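Local coordinates for RagA protein (Porphyromonas gingivalis, PDB 6SLN), which probably imports peptides or similar nutrients across the outer membrane as the barrel component of a TonB-dependent transport system, at residues Lys804-Val816 and Val823-Arg835. Sequence-based numbering, arbitrary orientation.
Sequences KTGKQLWYVPGQV and VTTSQYSADLETR
In the long insertion between barrel strands 752-764 and 844-853, strand 823-825 adds to strand 807-812 at the edge of a small antiparallel sheet, whose next strand is 792-802. Trp-810 and Thr-825 make the hydrogen-bonded pair: Trp-810 N reaches Thr-825 O at 3.1 Å, and Thr-825 N returns to Trp-810 O at 2.9 Å. Val-812 N continues the pairing to Val-823 O (2.9 Å), whereas Val-823 N reaches Gln-815 O only weakly. Past Ser-826 the chain of 823-835 folds back over the indole of Trp-810. Tyr-828 CB sits over the face of the six-membered ring, 3.8 Å from its centroid, and the phenol turns its edge to that face with the planes at 55°. A chi1 of 179° swings the Tyr-828 ring away from its own backbone N and across the indole, bringing CD1 within 3.6 Å of Trp-810 CE2. Leu-832 places CD1 against Trp-810 CB (4.0 Å) and CD2 beside Val-812 and Pro-813. One water donates to both Gln-808 O and Ser-826 O. Backbone bonds thus set the register, while the indole, its NE1 hydrogen-bonded to Asp-917, meets the returning loop through CH-pi and edge-to-face contacts on one face and Ser-826 O at its edge.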
ATOM      1  N   LYS A 804     -39.807 -46.577  23.371  1.00 64.74           N
ATOM      2  CA  LYS A 804     -39.347 -47.948  23.545  1.00 66.01           C
ATOM      3  C   LYS A 804     -37.901 -48.151  23.101  1.00 68.81           C
ATOM      4  O   LYS A 804     -37.318 -49.207  23.403  1.00 64.89           O
ATOM      5  CB  LYS A 804     -40.272 -48.899  22.775  1.00 65.79           C
ATOM      6  CG  LYS A 804     -41.751 -48.527  22.884  1.00 63.28           C
ATOM      7  CD  LYS A 804     -42.568 -49.070  21.730  1.00 68.09           C
ATOM      8  CE  LYS A 804     -42.879 -50.548  21.889  1.00 69.65           C
ATOM      9  NZ  LYS A 804     -43.748 -51.038  20.774  1.00 69.23           N
ATOM     10  N   THR A 805     -37.307 -47.153  22.397  1.00 67.19           N
ATOM     11  CA  THR A 805     -35.894 -47.156  22.017  1.00 57.42           C
ATOM     12  C   THR A 805     -35.139 -45.903  22.437  1.00 61.10           C
ATOM     13  O   THR A 805     -33.921 -45.976  22.626  1.00 55.61           O
ATOM     14  CB  THR A 805     -35.725 -47.301  20.486  1.00 65.24           C
ATOM     15  OG1 THR A 805     -36.307 -46.162  19.798  1.00 56.17           O
ATOM     16  CG2 THR A 805     -36.387 -48.543  19.994  1.00 58.23           C
ATOM     17  N   GLY A 806     -35.792 -44.756  22.565  1.00 57.78           N
ATOM     18  CA  GLY A 806     -35.079 -43.511  22.696  1.00 54.34           C
ATOM     19  C   GLY A 806     -34.605 -42.899  21.395  1.00 64.78           C
ATOM     20  O   GLY A 806     -33.839 -41.928  21.431  1.00 59.68           O
ATOM     21  N   LYS A 807     -35.039 -43.419  20.252  1.00 67.70           N
ATOM     22  CA  LYS A 807     -34.557 -42.917  18.978  1.00 59.20           C
ATOM     23  C   LYS A 807     -35.407 -41.748  18.507  1.00 55.10           C
ATOM     24  O   LYS A 807     -36.594 -41.653  18.806  1.00 55.03           O
ATOM     25  CB  LYS A 807     -34.570 -44.028  17.931  1.00 57.11           C
ATOM     26  CG  LYS A 807     -33.553 -45.136  18.183  1.00 67.78           C
ATOM     27  CD  LYS A 807     -33.549 -46.159  17.040  1.00 81.33           C
ATOM     28  CE  LYS A 807     -32.316 -47.059  17.105  1.00 89.53           C
ATOM     29  NZ  LYS A 807     -31.682 -47.056  18.469  1.00 91.47           N
ATOM     30  N   GLN A 808     -34.783 -40.858  17.750  1.00 54.63           N
ATOM     31  CA  GLN A 808     -35.503 -39.746  17.158  1.00 54.02           C
ATOM     32  C   GLN A 808     -36.403 -40.227  16.026  1.00 60.21           C
ATOM     33  O   GLN A 808     -36.161 -41.254  15.388  1.00 56.55           O
ATOM     34  CB  GLN A 808     -34.526 -38.697  16.636  1.00 57.01           C
ATOM     35  CG  GLN A 808     -33.670 -38.130  17.721  1.00 53.88           C
ATOM     36  CD  GLN A 808     -32.896 -36.959  17.258  1.00 47.05           C
ATOM     37  OE1 GLN A 808     -31.825 -37.113  16.677  1.00 46.46           O
ATOM     38  NE2 GLN A 808     -33.423 -35.764  17.501  1.00 47.43           N
ATOM     39  N   LEU A 809     -37.453 -39.451  15.778  1.00 62.49           N
ATOM     40  CA  LEU A 809     -38.486 -39.821  14.834  1.00 52.79           C
ATOM     41  C   LEU A 809     -38.828 -38.630  13.948  1.00 52.24           C
ATOM     42  O   LEU A 809     -38.849 -37.481  14.404  1.00 51.67           O
ATOM     43  CB  LEU A 809     -39.734 -40.332  15.572  1.00 58.64           C
ATOM     44  CG  LEU A 809     -39.647 -41.756  16.146  1.00 63.37           C
ATOM     45  CD1 LEU A 809     -41.011 -42.291  16.586  1.00 55.20           C
ATOM     46  CD2 LEU A 809     -39.013 -42.711  15.150  1.00 66.12           C
ATOM     47  N   TRP A 810     -39.091 -38.914  12.677  1.00 50.78           N
ATOM     48  CA  TRP A 810     -39.561 -37.910  11.739  1.00 59.63           C
ATOM     49  C   TRP A 810     -40.778 -38.439  10.996  1.00 58.82           C
ATOM     50  O   TRP A 810     -40.938 -39.650  10.804  1.00 54.69           O
ATOM     51  CB  TRP A 810     -38.461 -37.503  10.732  1.00 50.27           C
ATOM     52  CG  TRP A 810     -37.252 -36.950  11.394  1.00 48.18           C
ATOM     53  CD1 TRP A 810     -36.978 -35.636  11.635  1.00 55.00           C
ATOM     54  CD2 TRP A 810     -36.150 -37.696  11.921  1.00 52.32           C
ATOM     55  NE1 TRP A 810     -35.758 -35.513  12.274  1.00 56.03           N
ATOM     56  CE2 TRP A 810     -35.234 -36.765  12.465  1.00 56.28           C
ATOM     57  CE3 TRP A 810     -35.849 -39.061  11.995  1.00 51.46           C
ATOM     58  CZ2 TRP A 810     -34.040 -37.159  13.069  1.00 46.82           C
ATOM     59  CZ3 TRP A 810     -34.663 -39.453  12.592  1.00 48.56           C
ATOM     60  CH2 TRP A 810     -33.773 -38.504  13.125  1.00 47.56           C
ATOM     61  N   TYR A 811     -41.646 -37.522  10.589  1.00 57.38           N
ATOM     62  CA  TYR A 811     -42.767 -37.920   9.761  1.00 52.01           C
ATOM     63  C   TYR A 811     -42.300 -38.142   8.335  1.00 51.62           C
ATOM     64  O   TYR A 811     -41.389 -37.472   7.837  1.00 53.67           O
ATOM     65  CB  TYR A 811     -43.871 -36.870   9.781  1.00 58.78           C
ATOM     66  CG  TYR A 811     -44.525 -36.685  11.123  1.00 62.56           C
ATOM     67  CD1 TYR A 811     -45.192 -37.735  11.745  1.00 56.89           C
ATOM     68  CD2 TYR A 811     -44.464 -35.450  11.781  1.00 64.35           C
ATOM     69  CE1 TYR A 811     -45.786 -37.559  12.989  1.00 58.41           C
ATOM     70  CE2 TYR A 811     -45.056 -35.267  13.018  1.00 54.76           C
ATOM     71  CZ  TYR A 811     -45.712 -36.322  13.614  1.00 54.93           C
ATOM     72  OH  TYR A 811     -46.294 -36.139  14.834  1.00 54.49           O
ATOM     73  N   VAL A 812     -42.936 -39.105   7.672  1.00 54.60           N
ATOM     74  CA  VAL A 812     -42.713 -39.377   6.266  1.00 63.43           C
ATOM     75  C   VAL A 812     -43.746 -38.552   5.459  1.00 65.71           C
ATOM     76  O   VAL A 812     -44.942 -38.864   5.561  1.00 71.85           O
ATOM     77  CB  VAL A 812     -42.833 -40.866   5.954  1.00 64.93           C
ATOM     78  CG1 VAL A 812     -42.249 -41.169   4.579  1.00 63.21           C
ATOM     79  CG2 VAL A 812     -42.156 -41.671   7.074  1.00 53.74           C
ATOM     80  N   PRO A 813     -43.324 -37.556   4.708  1.00 64.00           N
ATOM     81  CA  PRO A 813     -44.305 -36.686   4.035  1.00 70.14           C
ATOM     82  C   PRO A 813     -45.239 -37.481   3.135  1.00 77.75           C
ATOM     83  O   PRO A 813     -44.812 -38.353   2.369  1.00 72.68           O
ATOM     84  CB  PRO A 813     -43.431 -35.712   3.235  1.00 65.37           C
ATOM     85  CG  PRO A 813     -42.052 -36.305   3.248  1.00 63.16           C
ATOM     86  CD  PRO A 813     -41.942 -37.107   4.489  1.00 59.25           C
ATOM     87  N   GLY A 814     -46.519 -37.182   3.254  1.00 81.88           N
ATOM     88  CA  GLY A 814     -47.572 -37.883   2.535  1.00 88.89           C
ATOM     89  C   GLY A 814     -48.122 -39.102   3.242  1.00 89.23           C
ATOM     90  O   GLY A 814     -49.335 -39.238   3.385  1.00 89.97           O
ATOM     91  N   GLN A 815     -47.234 -39.969   3.727  1.00 85.00           N
ATOM     92  CA  GLN A 815     -47.625 -41.300   4.168  1.00 81.84           C
ATOM     93  C   GLN A 815     -48.456 -41.273   5.448  1.00 84.00           C
ATOM     94  O   GLN A 815     -48.222 -40.464   6.354  1.00 83.03           O
ATOM     95  CB  GLN A 815     -46.387 -42.166   4.373  1.00 78.69           C
ATOM     96  CG  GLN A 815     -45.743 -42.645   3.093  1.00 81.94           C
ATOM     97  CD  GLN A 815     -44.719 -43.728   3.355  1.00 90.64           C
ATOM     98  OE1 GLN A 815     -44.871 -44.525   4.286  1.00 95.88           O
ATOM     99  NE2 GLN A 815     -43.660 -43.757   2.546  1.00 88.78           N
ATOM    100  N   VAL A 816     -49.435 -42.180   5.507  1.00 83.94           N
ATOM    101  CA  VAL A 816     -50.336 -42.338   6.643  1.00 84.98           C
ATOM    102  C   VAL A 816     -50.634 -43.828   6.795  1.00 91.97           C
ATOM    103  O   VAL A 816     -50.717 -44.563   5.807  1.00 90.54           O
ATOM    104  CB  VAL A 816     -51.633 -41.508   6.467  1.00 78.52           C
ATOM    105  CG1 VAL A 816     -52.584 -41.738   7.620  1.00 78.59           C
ATOM    106  CG2 VAL A 816     -51.323 -40.010   6.355  1.00 73.93           C
ATOM    107  N   VAL A 823     -47.168 -41.306   9.378  1.00 71.40           N
ATOM    108  CA  VAL A 823     -46.184 -42.373   9.524  1.00 65.94           C
ATOM    109  C   VAL A 823     -44.876 -41.765   9.995  1.00 64.31           C
ATOM    110  O   VAL A 823     -44.470 -40.691   9.532  1.00 68.50           O
ATOM    111  CB  VAL A 823     -45.988 -43.138   8.202  1.00 67.79           C
ATOM    112  CG1 VAL A 823     -44.831 -44.123   8.319  1.00 57.50           C
ATOM    113  CG2 VAL A 823     -47.262 -43.859   7.806  1.00 71.58           C
ATOM    114  N   THR A 824     -44.214 -42.450  10.921  1.00 63.31           N
ATOM    115  CA  THR A 824     -42.934 -42.016  11.446  1.00 60.66           C
ATOM    116  C   THR A 824     -41.845 -42.994  11.022  1.00 60.32           C
ATOM    117  O   THR A 824     -42.112 -44.126  10.619  1.00 56.01           O
ATOM    118  CB  THR A 824     -42.975 -41.880  12.981  1.00 61.22           C
ATOM    119  OG1 THR A 824     -43.167 -43.159  13.601  1.00 56.56           O
ATOM    120  CG2 THR A 824     -44.093 -40.938  13.398  1.00 58.28           C
ATOM    121  N   THR A 825     -40.601 -42.538  11.102  1.00 60.61           N
ATOM    122  CA  THR A 825     -39.481 -43.424  10.844  1.00 60.10           C
ATOM    123  C   THR A 825     -38.338 -43.043  11.775  1.00 59.16           C
ATOM    124  O   THR A 825     -38.205 -41.879  12.169  1.00 56.19           O
ATOM    125  CB  THR A 825     -39.049 -43.353   9.375  1.00 55.90           C
ATOM    126  OG1 THR A 825     -38.016 -44.308   9.141  1.00 58.89           O
ATOM    127  CG2 THR A 825     -38.532 -41.967   9.021  1.00 52.31           C
ATOM    128  N   SER A 826     -37.526 -44.039  12.148  1.00 57.36           N
ATOM    129  CA  SER A 826     -36.281 -43.754  12.850  1.00 58.53           C
ATOM    130  C   SER A 826     -35.096 -43.548  11.908  1.00 61.89           C
ATOM    131  O   SER A 826     -34.129 -42.875  12.295  1.00 56.02           O
ATOM    132  CB  SER A 826     -35.946 -44.872  13.836  1.00 58.18           C
ATOM    133  OG  SER A 826     -35.035 -45.799  13.277  1.00 66.68           O
ATOM    134  N   GLN A 827     -35.138 -44.106  10.693  1.00 63.63           N
ATOM    135  CA  GLN A 827     -34.074 -43.899   9.712  1.00 70.15           C
ATOM    136  C   GLN A 827     -34.279 -42.543   9.047  1.00 67.16           C
ATOM    137  O   GLN A 827     -35.248 -42.352   8.301  1.00 73.20           O
ATOM    138  CB  GLN A 827     -34.051 -45.020   8.674  1.00 69.98           C
ATOM    139  CG  GLN A 827     -34.025 -46.424   9.257  1.00 81.02           C
ATOM    140  CD  GLN A 827     -33.204 -47.398   8.431  1.00 90.15           C
ATOM    141  OE1 GLN A 827     -33.139 -47.287   7.208  1.00 90.84           O
ATOM    142  NE2 GLN A 827     -32.574 -48.362   9.100  1.00 94.68           N
ATOM    143  N   TYR A 828     -33.373 -41.602   9.325  1.00 51.78           N
ATOM    144  CA  TYR A 828     -33.415 -40.266   8.740  1.00 54.49           C
ATOM    145  C   TYR A 828     -32.738 -40.258   7.370  1.00 59.37           C
ATOM    146  O   TYR A 828     -31.708 -40.910   7.169  1.00 62.39           O
ATOM    147  CB  TYR A 828     -32.727 -39.245   9.661  1.00 46.92           C
ATOM    148  CG  TYR A 828     -32.722 -37.843   9.097  1.00 49.29           C
ATOM    149  CD1 TYR A 828     -33.840 -37.037   9.207  1.00 50.87           C
ATOM    150  CD2 TYR A 828     -31.616 -37.339   8.407  1.00 49.21           C
ATOM    151  CE1 TYR A 828     -33.868 -35.764   8.662  1.00 52.20           C
ATOM    152  CE2 TYR A 828     -31.629 -36.059   7.859  1.00 44.05           C
ATOM    153  CZ  TYR A 828     -32.762 -35.270   7.997  1.00 52.41           C
ATOM    154  OH  TYR A 828     -32.820 -33.989   7.481  1.00 46.68           O
ATOM    155  N   SER A 829     -33.314 -39.517   6.424  1.00 60.06           N
ATOM    156  CA  SER A 829     -32.635 -39.289   5.154  1.00 68.44           C
ATOM    157  C   SER A 829     -33.087 -37.968   4.555  1.00 69.65           C
ATOM    158  O   SER A 829     -34.075 -37.369   4.990  1.00 66.95           O
ATOM    159  CB  SER A 829     -32.895 -40.404   4.144  1.00 72.60           C
ATOM    160  OG  SER A 829     -34.032 -40.085   3.369  1.00 76.24           O
ATOM    161  N   ALA A 830     -32.346 -37.538   3.524  1.00 71.76           N
ATOM    162  CA  ALA A 830     -32.687 -36.342   2.757  1.00 71.40           C
ATOM    163  C   ALA A 830     -34.157 -36.314   2.363  1.00 72.89           C
ATOM    164  O   ALA A 830     -34.780 -35.245   2.333  1.00 68.10           O
ATOM    165  CB  ALA A 830     -31.824 -36.279   1.494  1.00 70.87           C
ATOM    166  N   ASP A 831     -34.732 -37.485   2.088  1.00 69.96           N
ATOM    167  CA  ASP A 831     -36.035 -37.565   1.451  1.00 63.70           C
ATOM    168  C   ASP A 831     -37.173 -37.180   2.381  1.00 62.69           C
ATOM    169  O   ASP A 831     -38.280 -36.908   1.902  1.00 67.48           O
ATOM    170  CB  ASP A 831     -36.228 -38.971   0.903  1.00 72.20           C
ATOM    171  CG  ASP A 831     -34.953 -39.526   0.277  1.00 86.86           C
ATOM    172  OD1 ASP A 831     -34.259 -38.779  -0.453  1.00 92.24           O
ATOM    173  OD2 ASP A 831     -34.643 -40.712   0.516  1.00 94.80           O
ATOM    174  N   LEU A 832     -36.938 -37.123   3.692  1.00 57.40           N
ATOM    175  CA  LEU A 832     -38.020 -36.721   4.582  1.00 53.51           C
ATOM    176  C   LEU A 832     -38.266 -35.228   4.567  1.00 59.28           C
ATOM    177  O   LEU A 832     -39.195 -34.763   5.238  1.00 70.46           O
ATOM    178  CB  LEU A 832     -37.725 -37.166   6.010  1.00 49.33           C
ATOM    179  CG  LEU A 832     -37.488 -38.660   6.154  1.00 48.67           C
ATOM    180  CD1 LEU A 832     -36.736 -38.929   7.453  1.00 50.94           C
ATOM    181  CD2 LEU A 832     -38.825 -39.421   6.090  1.00 49.97           C
ATOM    182  N   GLU A 833     -37.457 -34.473   3.836  1.00 57.52           N
ATOM    183  CA  GLU A 833     -37.560 -33.028   3.859  1.00 58.34           C
ATOM    184  C   GLU A 833     -38.689 -32.575   2.946  1.00 56.16           C
ATOM    185  O   GLU A 833     -38.886 -33.119   1.859  1.00 57.57           O
ATOM    186  CB  GLU A 833     -36.227 -32.405   3.450  1.00 62.06           C
ATOM    187  CG  GLU A 833     -35.099 -32.787   4.402  1.00 63.83           C
ATOM    188  CD  GLU A 833     -33.769 -32.167   4.041  1.00 66.31           C
ATOM    189  OE1 GLU A 833     -33.750 -31.179   3.279  1.00 70.06           O
ATOM    190  OE2 GLU A 833     -32.737 -32.677   4.529  1.00 68.87           O
ATOM    191  N   THR A 834     -39.442 -31.586   3.416  1.00 54.77           N
ATOM    192  CA  THR A 834     -40.677 -31.143   2.798  1.00 50.66           C
ATOM    193  C   THR A 834     -40.691 -29.621   2.785  1.00 56.73           C
ATOM    194  O   THR A 834     -40.007 -28.972   3.578  1.00 58.53           O
ATOM    195  CB  THR A 834     -41.891 -31.673   3.564  1.00 55.86           C
ATOM    196  OG1 THR A 834     -43.079 -31.034   3.093  1.00 64.80           O
ATOM    197  CG2 THR A 834     -41.746 -31.354   5.036  1.00 66.27           C
ATOM    198  N   ARG A 835     -41.456 -29.039   1.866  1.00 63.16           N
ATOM    199  CA  ARG A 835     -41.657 -27.603   1.954  1.00 60.67           C
ATOM    200  C   ARG A 835     -42.529 -27.297   3.162  1.00 61.56           C
ATOM    201  O   ARG A 835     -43.519 -27.983   3.429  1.00 56.37           O
ATOM    202  CB  ARG A 835     -42.287 -27.033   0.683  1.00 55.86           C
ATOM    203  CG  ARG A 835     -41.904 -25.559   0.476  1.00 46.77           C
ATOM    204  CD  ARG A 835     -42.950 -24.700  -0.236  1.00 52.90           C
ATOM    205  NE  ARG A 835     -44.244 -24.675   0.444  1.00 63.17           N
ATOM    206  CZ  ARG A 835     -45.254 -25.486   0.134  1.00 69.97           C
ATOM    207  NH1 ARG A 835     -46.408 -25.411   0.793  1.00 73.16           N
ATOM    208  NH2 ARG A 835     -45.100 -26.382  -0.836  1.00 67.98           N
TER
HETATM  209  O   HOH W   1     -33.518 -42.317  15.143  1.00 31.90           O